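Local coordinates for putative GGDEF domain membrane protein (Pseudomonas fluorescens, PDB 5EUH) that probably makes the second messenger cyclic di-GMP from two GTP molecules through its GGDEF domain, the part of the membrane protein present here, which has cyclic di-GMP bound, at residues 59-71 with 100-112. Sequence-based numbering, arbitrary orientation.
With C2E (9,9'-[(2R,3R,3aS,5S,7aR,9R,10R,10aS,12S,14aR)-3,5,10,12-tetrahydroxy-5,12-dioxidooctahydro-2H,7H-difuro[3,2-d:3',2'-j][1,3,7,9,2,8]tetraoxadiphosphacyclododecine-2,9-diyl]bis(2-amino-1,9-dihydro-6H-purin-6-one)), chain E.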
ATOM      1  N   LEU A  59       6.417   6.957  -9.387  1.00 44.35           N
ATOM      2  CA  LEU A  59       6.513   5.925  -8.361  1.00 42.59           C
ATOM      3  C   LEU A  59       7.224   6.447  -7.122  1.00 46.52           C
ATOM      4  O   LEU A  59       6.819   6.147  -5.993  1.00 44.74           O
ATOM      5  CB  LEU A  59       7.236   4.699  -8.915  1.00 42.66           C
ATOM      6  CG  LEU A  59       6.419   3.772  -9.812  1.00 43.02           C
ATOM      7  CD1 LEU A  59       7.218   2.524 -10.143  1.00 42.95           C
ATOM      8  CD2 LEU A  59       5.109   3.408  -9.141  1.00 41.85           C
ATOM      9  N   ARG A  60       8.288   7.228  -7.314  1.00 43.69           N
ATOM     10  CA  ARG A  60       9.001   7.806  -6.181  1.00 41.98           C
ATOM     11  C   ARG A  60       8.117   8.777  -5.411  1.00 52.45           C
ATOM     12  O   ARG A  60       8.167   8.824  -4.176  1.00 56.40           O
ATOM     13  CB  ARG A  60      10.273   8.495  -6.669  1.00 43.30           C
ATOM     14  CG  ARG A  60      11.263   7.544  -7.315  1.00 44.51           C
ATOM     15  CD  ARG A  60      12.119   8.250  -8.347  1.00 59.28           C
ATOM     16  NE  ARG A  60      12.906   9.327  -7.757  1.00 77.62           N
ATOM     17  CZ  ARG A  60      14.142   9.177  -7.296  1.00 92.89           C
ATOM     18  NH1 ARG A  60      14.734   7.993  -7.359  1.00 98.27           N
ATOM     19  NH2 ARG A  60      14.788  10.211  -6.773  1.00100.14           N
ATOM     20  N   GLU A  61       7.298   9.558  -6.118  1.00 48.91           N
ATOM     21  CA  GLU A  61       6.364  10.450  -5.440  1.00 51.10           C
ATOM     22  C   GLU A  61       5.312   9.660  -4.675  1.00 41.01           C
ATOM     23  O   GLU A  61       4.949  10.022  -3.550  1.00 40.16           O
ATOM     24  CB  GLU A  61       5.704  11.387  -6.449  1.00 61.23           C
ATOM     25  CG  GLU A  61       6.608  12.505  -6.933  1.00 75.78           C
ATOM     26  CD  GLU A  61       7.044  13.425  -5.808  1.00 86.19           C
ATOM     27  OE1 GLU A  61       8.237  13.394  -5.439  1.00 92.48           O
ATOM     28  OE2 GLU A  61       6.194  14.182  -5.295  1.00 87.26           O
ATOM     29  N   LEU A  62       4.811   8.577  -5.270  1.00 47.95           N
ATOM     30  CA  LEU A  62       3.880   7.713  -4.554  1.00 45.14           C
ATOM     31  C   LEU A  62       4.537   7.112  -3.319  1.00 37.98           C
ATOM     32  O   LEU A  62       3.913   7.025  -2.256  1.00 36.95           O
ATOM     33  CB  LEU A  62       3.363   6.617  -5.484  1.00 42.03           C
ATOM     34  CG  LEU A  62       2.500   5.518  -4.862  1.00 45.15           C
ATOM     35  CD1 LEU A  62       1.331   6.107  -4.087  1.00 38.42           C
ATOM     36  CD2 LEU A  62       2.003   4.569  -5.939  1.00 58.01           C
ATOM     37  N   ALA A  63       5.803   6.703  -3.437  1.00 38.01           N
ATOM     38  CA  ALA A  63       6.517   6.170  -2.283  1.00 36.82           C
ATOM     39  C   ALA A  63       6.680   7.229  -1.202  1.00 36.56           C
ATOM     40  O   ALA A  63       6.524   6.940  -0.010  1.00 35.75           O
ATOM     41  CB  ALA A  63       7.878   5.626  -2.715  1.00 37.16           C
ATOM     42  N   ARG A  64       6.990   8.465  -1.599  1.00 37.70           N
ATOM     43  CA  ARG A  64       7.130   9.539  -0.626  1.00 40.27           C
ATOM     44  C   ARG A  64       5.809   9.848   0.067  1.00 38.92           C
ATOM     45  O   ARG A  64       5.803  10.208   1.249  1.00 37.39           O
ATOM     46  CB  ARG A  64       7.679  10.795  -1.302  1.00 39.18           C
ATOM     47  CG  ARG A  64       7.921  11.950  -0.348  1.00 48.81           C
ATOM     48  CD  ARG A  64       8.218  13.231  -1.099  1.00 52.75           C
ATOM     49  NE  ARG A  64       7.161  13.553  -2.051  1.00 66.93           N
ATOM     50  CZ  ARG A  64       6.013  14.137  -1.725  1.00 68.15           C
ATOM     51  NH1 ARG A  64       5.766  14.460  -0.462  1.00 70.10           N
ATOM     52  NH2 ARG A  64       5.110  14.393  -2.659  1.00 66.12           N
ATOM     53  N   VAL A  65       4.688   9.714  -0.643  1.00 37.43           N
ATOM     54  CA  VAL A  65       3.387   9.986  -0.037  1.00 37.04           C
ATOM     55  C   VAL A  65       3.062   8.935   1.017  1.00 35.53           C
ATOM     56  O   VAL A  65       2.580   9.256   2.111  1.00 36.45           O
ATOM     57  CB  VAL A  65       2.295  10.051  -1.119  1.00 38.62           C
ATOM     58  CG1 VAL A  65       0.916  10.023  -0.483  1.00 37.38           C
ATOM     59  CG2 VAL A  65       2.470  11.294  -1.970  1.00 39.53           C
ATOM     60  N   ILE A  66       3.318   7.664   0.705  1.00 34.97           N
ATOM     61  CA  ILE A  66       3.008   6.587   1.642  1.00 33.67           C
ATOM     62  C   ILE A  66       3.855   6.723   2.901  1.00 32.98           C
ATOM     63  O   ILE A  66       3.340   6.702   4.024  1.00 32.26           O
ATOM     64  CB  ILE A  66       3.214   5.217   0.973  1.00 33.41           C
ATOM     65  CG1 ILE A  66       2.368   5.107  -0.293  1.00 34.22           C
ATOM     66  CG2 ILE A  66       2.870   4.094   1.939  1.00 32.19           C
ATOM     67  CD1 ILE A  66       2.668   3.876  -1.110  1.00 34.25           C
ATOM     68  N   THR A  67       5.170   6.868   2.729  1.00 33.86           N
ATOM     69  CA  THR A  67       6.058   7.000   3.878  1.00 32.79           C
ATOM     70  C   THR A  67       5.779   8.262   4.681  1.00 33.01           C
ATOM     71  O   THR A  67       6.116   8.315   5.868  1.00 53.11           O
ATOM     72  CB  THR A  67       7.516   6.985   3.421  1.00 33.31           C
ATOM     73  OG1 THR A  67       7.744   8.073   2.519  1.00 34.55           O
ATOM     74  CG2 THR A  67       7.839   5.676   2.720  1.00 33.51           C
ATOM     75  N   THR A  68       5.181   9.281   4.064  1.00 42.15           N
ATOM     76  CA  THR A  68       4.762  10.465   4.806  1.00 39.80           C
ATOM     77  C   THR A  68       3.533  10.188   5.663  1.00 41.35           C
ATOM     78  O   THR A  68       3.316  10.875   6.667  1.00 39.82           O
ATOM     79  CB  THR A  68       4.491  11.616   3.833  1.00 37.37           C
ATOM     80  OG1 THR A  68       5.672  11.875   3.066  1.00 41.14           O
ATOM     81  CG2 THR A  68       4.104  12.891   4.565  1.00 36.10           C
ATOM     82  N   ASN A  69       2.745   9.177   5.312  1.00 41.76           N
ATOM     83  CA  ASN A  69       1.556   8.823   6.065  1.00 37.44           C
ATOM     84  C   ASN A  69       1.731   7.560   6.883  1.00 31.23           C
ATOM     85  O   ASN A  69       0.805   7.172   7.598  1.00 30.72           O
ATOM     86  CB  ASN A  69       0.367   8.662   5.122  1.00 38.17           C
ATOM     87  CG  ASN A  69      -0.052   9.971   4.499  1.00 39.71           C
ATOM     88  OD1 ASN A  69      -0.886  10.685   5.042  1.00 41.34           O
ATOM     89  ND2 ASN A  69       0.525  10.293   3.354  1.00 39.65           N
ATOM     90  N   VAL A  70       2.890   6.917   6.807  1.00 30.92           N
ATOM     91  CA  VAL A  70       3.181   5.689   7.537  1.00 33.10           C
ATOM     92  C   VAL A  70       4.504   5.908   8.257  1.00 36.11           C
ATOM     93  O   VAL A  70       5.565   5.913   7.620  1.00 34.88           O
ATOM     94  CB  VAL A  70       3.250   4.475   6.600  1.00 29.82           C
ATOM     95  CG1 VAL A  70       3.813   3.273   7.316  1.00 29.94           C
ATOM     96  CG2 VAL A  70       1.872   4.169   6.056  1.00 29.89           C
ATOM     97  N   ARG A  71       4.452   6.080   9.582  1.00 43.11           N
ATOM     98  CA  ARG A  71       5.581   6.649  10.302  1.00 37.05           C
ATOM     99  C   ARG A  71       5.952   5.948  11.601  1.00 33.84           C
ATOM    100  O   ARG A  71       6.940   6.348  12.221  1.00 37.10           O
ATOM    101  CB  ARG A  71       5.299   8.126  10.608  1.00 41.04           C
ATOM    102  CG  ARG A  71       5.110   8.991   9.377  1.00 48.53           C
ATOM    103  CD  ARG A  71       4.174  10.144   9.657  1.00 48.93           C
ATOM    104  NE  ARG A  71       2.828   9.686   9.980  1.00 46.09           N
ATOM    105  CZ  ARG A  71       1.747  10.448   9.883  1.00 45.02           C
ATOM    106  NH1 ARG A  71       1.859  11.695   9.462  1.00 50.18           N
ATOM    107  NH2 ARG A  71       0.559   9.961  10.198  1.00 42.97           N
ATOM    108  N   ILE A 100      -5.521   6.062   7.109  1.00 34.72           N
ATOM    109  CA  ILE A 100      -4.222   6.149   6.449  1.00 34.63           C
ATOM    110  C   ILE A 100      -4.391   6.034   4.944  1.00 34.96           C
ATOM    111  O   ILE A 100      -3.753   6.759   4.172  1.00 35.94           O
ATOM    112  CB  ILE A 100      -3.277   5.055   6.982  1.00 36.86           C
ATOM    113  CG1 ILE A 100      -3.119   5.155   8.498  1.00 33.41           C
ATOM    114  CG2 ILE A 100      -1.926   5.136   6.286  1.00 35.83           C
ATOM    115  CD1 ILE A 100      -2.464   3.943   9.100  1.00 32.49           C
ATOM    116  N   ALA A 101      -5.255   5.115   4.506  1.00 37.58           N
ATOM    117  CA  ALA A 101      -5.456   4.893   3.081  1.00 35.01           C
ATOM    118  C   ALA A 101      -6.093   6.105   2.418  1.00 36.29           C
ATOM    119  O   ALA A 101      -5.688   6.500   1.319  1.00 36.96           O
ATOM    120  CB  ALA A 101      -6.312   3.648   2.867  1.00 34.54           C
ATOM    121  N   GLU A 102      -7.087   6.710   3.070  1.00 36.78           N
ATOM    122  CA  GLU A 102      -7.722   7.893   2.502  1.00 38.17           C
ATOM    123  C   GLU A 102      -6.735   9.048   2.387  1.00 38.91           C
ATOM    124  O   GLU A 102      -6.747   9.784   1.395  1.00 46.45           O
ATOM    125  CB  GLU A 102      -8.932   8.301   3.340  1.00 41.68           C
ATOM    126  CG  GLU A 102      -9.602   9.578   2.855  1.00 40.26           C
ATOM    127  CD  GLU A 102      -9.939   9.537   1.376  1.00 50.93           C
ATOM    128  OE1 GLU A 102      -9.901  10.603   0.727  1.00 42.32           O
ATOM    129  OE2 GLU A 102     -10.248   8.441   0.862  1.00 53.91           O
ATOM    130  N   HIS A 103      -5.872   9.221   3.391  1.00 39.08           N
ATOM    131  CA  HIS A 103      -4.838  10.248   3.311  1.00 40.31           C
ATOM    132  C   HIS A 103      -3.907   9.995   2.132  1.00 41.55           C
ATOM    133  O   HIS A 103      -3.547  10.923   1.399  1.00 40.56           O
ATOM    134  CB  HIS A 103      -4.039  10.295   4.614  1.00 41.09           C
ATOM    135  CG  HIS A 103      -4.770  10.934   5.754  1.00 45.93           C
ATOM    136  ND1 HIS A 103      -5.790  11.838   5.573  1.00 40.33           N
ATOM    137  CD2 HIS A 103      -4.615  10.800   7.093  1.00 38.63           C
ATOM    138  CE1 HIS A 103      -6.239  12.233   6.754  1.00 42.89           C
ATOM    139  NE2 HIS A 103      -5.543  11.618   7.690  1.00 39.56           N
ATOM    140  N   ILE A 104      -3.495   8.739   1.944  1.00 38.16           N
ATOM    141  CA  ILE A 104      -2.594   8.403   0.845  1.00 38.30           C
ATOM    142  C   ILE A 104      -3.295   8.602  -0.492  1.00 39.26           C
ATOM    143  O   ILE A 104      -2.734   9.184  -1.428  1.00 44.15           O
ATOM    144  CB  ILE A 104      -2.078   6.960   0.996  1.00 36.96           C
ATOM    145  CG1 ILE A 104      -1.202   6.828   2.241  1.00 36.25           C
ATOM    146  CG2 ILE A 104      -1.300   6.538  -0.238  1.00 37.24           C
ATOM    147  CD1 ILE A 104      -0.641   5.441   2.437  1.00 35.10           C
ATOM    148  N   ARG A 105      -4.533   8.116  -0.602  1.00 42.63           N
ATOM    149  CA  ARG A 105      -5.269   8.247  -1.854  1.00 42.74           C
ATOM    150  C   ARG A 105      -5.489   9.710  -2.211  1.00 41.68           C
ATOM    151  O   ARG A 105      -5.234  10.130  -3.345  1.00 46.63           O
ATOM    152  CB  ARG A 105      -6.607   7.514  -1.758  1.00 42.23           C
ATOM    153  CG  ARG A 105      -7.384   7.513  -3.060  1.00 44.88           C
ATOM    154  CD  ARG A 105      -8.874   7.358  -2.828  1.00 47.43           C
ATOM    155  NE  ARG A 105      -9.436   8.496  -2.110  1.00 47.73           N
ATOM    156  CZ  ARG A 105      -9.585   9.708  -2.633  1.00 48.35           C
ATOM    157  NH1 ARG A 105      -9.201   9.944  -3.878  1.00 48.78           N
ATOM    158  NH2 ARG A 105     -10.109  10.687  -1.910  1.00 48.18           N
ATOM    159  N   ALA A 106      -5.960  10.504  -1.248  1.00 41.97           N
ATOM    160  CA  ALA A 106      -6.243  11.909  -1.520  1.00 43.69           C
ATOM    161  C   ALA A 106      -4.977  12.670  -1.890  1.00 44.53           C
ATOM    162  O   ALA A 106      -5.002  13.540  -2.765  1.00 46.14           O
ATOM    163  CB  ALA A 106      -6.922  12.550  -0.312  1.00 43.87           C
ATOM    164  N   ALA A 107      -3.857  12.350  -1.237  1.00 43.60           N
ATOM    165  CA  ALA A 107      -2.619  13.074  -1.502  1.00 44.51           C
ATOM    166  C   ALA A 107      -2.095  12.789  -2.904  1.00 45.09           C
ATOM    167  O   ALA A 107      -1.584  13.692  -3.576  1.00 47.99           O
ATOM    168  CB  ALA A 107      -1.569  12.716  -0.453  1.00 43.43           C
ATOM    169  N   VAL A 108      -2.206  11.540  -3.358  1.00 43.99           N
ATOM    170  CA  VAL A 108      -1.758  11.196  -4.703  1.00 44.63           C
ATOM    171  C   VAL A 108      -2.624  11.888  -5.746  1.00 46.25           C
ATOM    172  O   VAL A 108      -2.129  12.353  -6.779  1.00 47.67           O
ATOM    173  CB  VAL A 108      -1.764   9.667  -4.883  1.00 43.17           C
ATOM    174  CG1 VAL A 108      -1.446   9.289  -6.323  1.00 43.98           C
ATOM    175  CG2 VAL A 108      -0.781   9.022  -3.924  1.00 41.82           C
ATOM    176  N   GLU A 109      -3.931  11.975  -5.487  1.00 46.23           N
ATOM    177  CA  GLU A 109      -4.835  12.628  -6.425  1.00 47.88           C
ATOM    178  C   GLU A 109      -4.498  14.105  -6.583  1.00 49.76           C
ATOM    179  O   GLU A 109      -4.611  14.662  -7.681  1.00 51.48           O
ATOM    180  CB  GLU A 109      -6.277  12.448  -5.956  1.00 47.54           C
ATOM    181  CG  GLU A 109      -7.325  12.913  -6.943  1.00 49.19           C
ATOM    182  CD  GLU A 109      -8.730  12.705  -6.422  1.00 48.93           C
ATOM    183  OE1 GLU A 109      -8.899  12.631  -5.187  1.00 48.98           O
ATOM    184  OE2 GLU A 109      -9.664  12.610  -7.244  1.00 53.43           O
ATOM    185  N   GLN A 110      -4.074  14.754  -5.501  1.00 49.62           N
ATOM    186  CA  GLN A 110      -3.755  16.174  -5.519  1.00 51.51           C
ATOM    187  C   GLN A 110      -2.305  16.459  -5.886  1.00 52.16           C
ATOM    188  O   GLN A 110      -1.897  17.625  -5.866  1.00 55.89           O
ATOM    189  CB  GLN A 110      -4.060  16.802  -4.155  1.00 54.47           C
ATOM    190  CG  GLN A 110      -5.455  16.516  -3.633  1.00 63.82           C
ATOM    191  CD  GLN A 110      -6.547  17.059  -4.531  1.00 78.95           C
ATOM    192  OE1 GLN A 110      -6.344  18.022  -5.271  1.00 86.70           O
ATOM    193  NE2 GLN A 110      -7.720  16.441  -4.468  1.00 81.48           N
ATOM    194  N   LEU A 111      -1.516  15.434  -6.214  1.00 53.74           N
ATOM    195  CA  LEU A 111      -0.115  15.664  -6.551  1.00 51.77           C
ATOM    196  C   LEU A 111       0.038  16.489  -7.821  1.00 62.03           C
ATOM    197  O   LEU A 111       1.047  17.179  -7.992  1.00 55.45           O
ATOM    198  CB  LEU A 111       0.619  14.332  -6.698  1.00 50.23           C
ATOM    199  CG  LEU A 111       1.211  13.738  -5.421  1.00 48.46           C
ATOM    200  CD1 LEU A 111       1.934  12.438  -5.722  1.00 47.26           C
ATOM    201  CD2 LEU A 111       2.151  14.732  -4.760  1.00 49.38           C
ATOM    202  N   SER A 112      -0.945  16.432  -8.720  1.00 73.78           N
ATOM    203  CA  SER A 112      -0.861  17.212  -9.950  1.00 83.57           C
ATOM    204  C   SER A 112      -1.219  18.673  -9.711  1.00 91.90           C
ATOM    205  O   SER A 112      -0.655  19.566 -10.352  1.00 99.58           O
ATOM    206  CB  SER A 112      -1.775  16.612 -11.018  1.00 87.12           C
ATOM    207  OG  SER A 112      -3.136  16.674 -10.620  1.00 87.76           O
TER
HETATM  208  P1  C2E E 601      -4.899   6.959  16.904  1.00 32.34           P
HETATM  209  O2P C2E E 601      -6.022   6.911  17.908  1.00 27.83           O
HETATM  210  O1P C2E E 601      -3.647   6.152  17.132  1.00 26.33           O
HETATM  211  O5' C2E E 601      -4.468   8.489  16.653  1.00 38.34           O
HETATM  212  C5' C2E E 601      -5.088   9.526  17.407  1.00 33.98           C
HETATM  213  C4' C2E E 601      -4.522  10.894  17.045  1.00 35.74           C
HETATM  214  O4' C2E E 601      -3.484  11.216  17.971  1.00 43.71           O
HETATM  215  C3' C2E E 601      -3.899  10.968  15.657  1.00 36.44           C
HETATM  216  O3' C2E E 601      -4.794  11.516  14.699  1.00 42.17           O
HETATM  217  C2' C2E E 601      -2.744  11.923  15.836  1.00 40.47           C
HETATM  218  O2' C2E E 601      -3.143  13.244  15.458  1.00 41.95           O
HETATM  219  C1' C2E E 601      -2.422  11.904  17.314  1.00 39.18           C
HETATM  220  N9  C2E E 601      -1.179  11.123  17.467  1.00 29.36           N
HETATM  221  C8  C2E E 601      -1.100   9.851  17.889  1.00 24.99           C
HETATM  222  N7  C2E E 601       0.187   9.431  17.908  1.00 25.83           N
HETATM  223  C5  C2E E 601       0.953  10.452  17.486  1.00 24.05           C
HETATM  224  C6  C2E E 601       2.395  10.683  17.270  1.00 31.31           C
HETATM  225  O6  C2E E 601       3.228   9.781  17.498  1.00 42.53           O
HETATM  226  N1  C2E E 601       2.776  11.886  16.825  1.00 31.77           N
HETATM  227  C2  C2E E 601       1.902  12.877  16.570  1.00 32.57           C
HETATM  228  N2  C2E E 601       2.374  14.065  16.119  1.00 37.18           N
HETATM  229  N3  C2E E 601       0.566  12.731  16.749  1.00 27.94           N
HETATM  230  C4  C2E E 601       0.047  11.565  17.196  1.00 24.98           C
HETATM  231  P11 C2E E 601      -4.731  11.023  13.166  1.00 43.85           P
HETATM  232  O21 C2E E 601      -6.009  11.436  12.478  1.00 38.28           O
HETATM  233  O11 C2E E 601      -3.401  11.418  12.574  1.00 25.10           O
HETATM  234  O5A C2E E 601      -4.738   9.429  13.357  1.00 31.64           O
HETATM  235  C5A C2E E 601      -5.878   8.667  12.982  1.00 35.05           C
HETATM  236  C4A C2E E 601      -5.565   7.184  13.111  1.00 29.27           C
HETATM  237  O4A C2E E 601      -4.778   6.790  11.994  1.00 27.51           O
HETATM  238  C3A C2E E 601      -4.713   6.850  14.322  1.00 30.65           C
HETATM  239  O3A C2E E 601      -5.488   6.538  15.470  1.00 47.22           O
HETATM  240  C2A C2E E 601      -3.911   5.649  13.881  1.00 27.97           C
HETATM  241  O2A C2E E 601      -4.620   4.448  14.189  1.00 25.76           O
HETATM  242  C1A C2E E 601      -3.832   5.798  12.380  1.00 22.48           C
HETATM  243  N91 C2E E 601      -2.493   6.289  12.004  1.00 20.78           N
HETATM  244  C81 C2E E 601      -2.191   7.556  11.679  1.00 13.46           C
HETATM  245  N71 C2E E 601      -0.876   7.670  11.376  1.00  7.94           N
HETATM  246  C51 C2E E 601      -0.325   6.453  11.511  1.00 11.43           C
HETATM  247  C61 C2E E 601       1.020   5.868  11.348  1.00 20.61           C
HETATM  248  O61 C2E E 601       1.985   6.577  10.996  1.00 33.34           O
HETATM  249  N11 C2E E 601       1.163   4.560  11.587  1.00 19.23           N
HETATM  250  C21 C2E E 601       0.142   3.770  11.966  1.00 16.18           C
HETATM  251  N21 C2E E 601       0.373   2.453  12.189  1.00 19.23           N
HETATM  252  N31 C2E E 601      -1.115   4.244  12.137  1.00 16.23           N
HETATM  253  C41 C2E E 601      -1.397   5.547  11.927  1.00 18.29           C
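Val65 of helix 52-69 drops as a knob into a hole formed by Ile104, Ala107, Val108 and Leu111, pairing two helices side by side on one face of the GGDEF-domain sheet. The axes of 59-69 and 100-109 approach to 9.3 Å, with their directions 146° apart, roughly antiparallel, a worked example of helix packing with no hydrogen bond between the two segments. With CG1 anti to its backbone N (chi1 167°), Val65 sets that methyl 3.7 Å from Ala107 CB, while its side chain and that of Leu111 slide past each other, CG2 by CD1. Nearer the sheet, Leu62 CD1 meets Val108 CG2, and both residues rest on Val123. The extended chain of Ile104 (chi2 -179°) carries CD1 to Ile66 CG2, leaving CG1 against Asn69 CB. At the outer margin, Leu111 CD2 lies in the guanidinium plane of Arg64, at its edge, a group steadied by its NH2 salt bridge to Glu61 OE2.

Toward the ligand a polar side chain enters the interface. Asn69 folds its amide back along its own helix, ND2 donating to Val65 O, which leaves OD1 beside His103 CB, with no hydrogen bond between them. The side chains of Val70 and Ile100 cross at about a right angle, touching through their CG2 atoms; both residues line the cyclic di-GMP pocket with Asp75, Thr92 and Arg72. Ile100 CD1 packs over one face of the guanine, near N31 and C41. Arg71, one guanidinium face over Asn69 CA, reads the same base: backbone N bonds to O61, and NH2 donates to N71 at 2.9 Å.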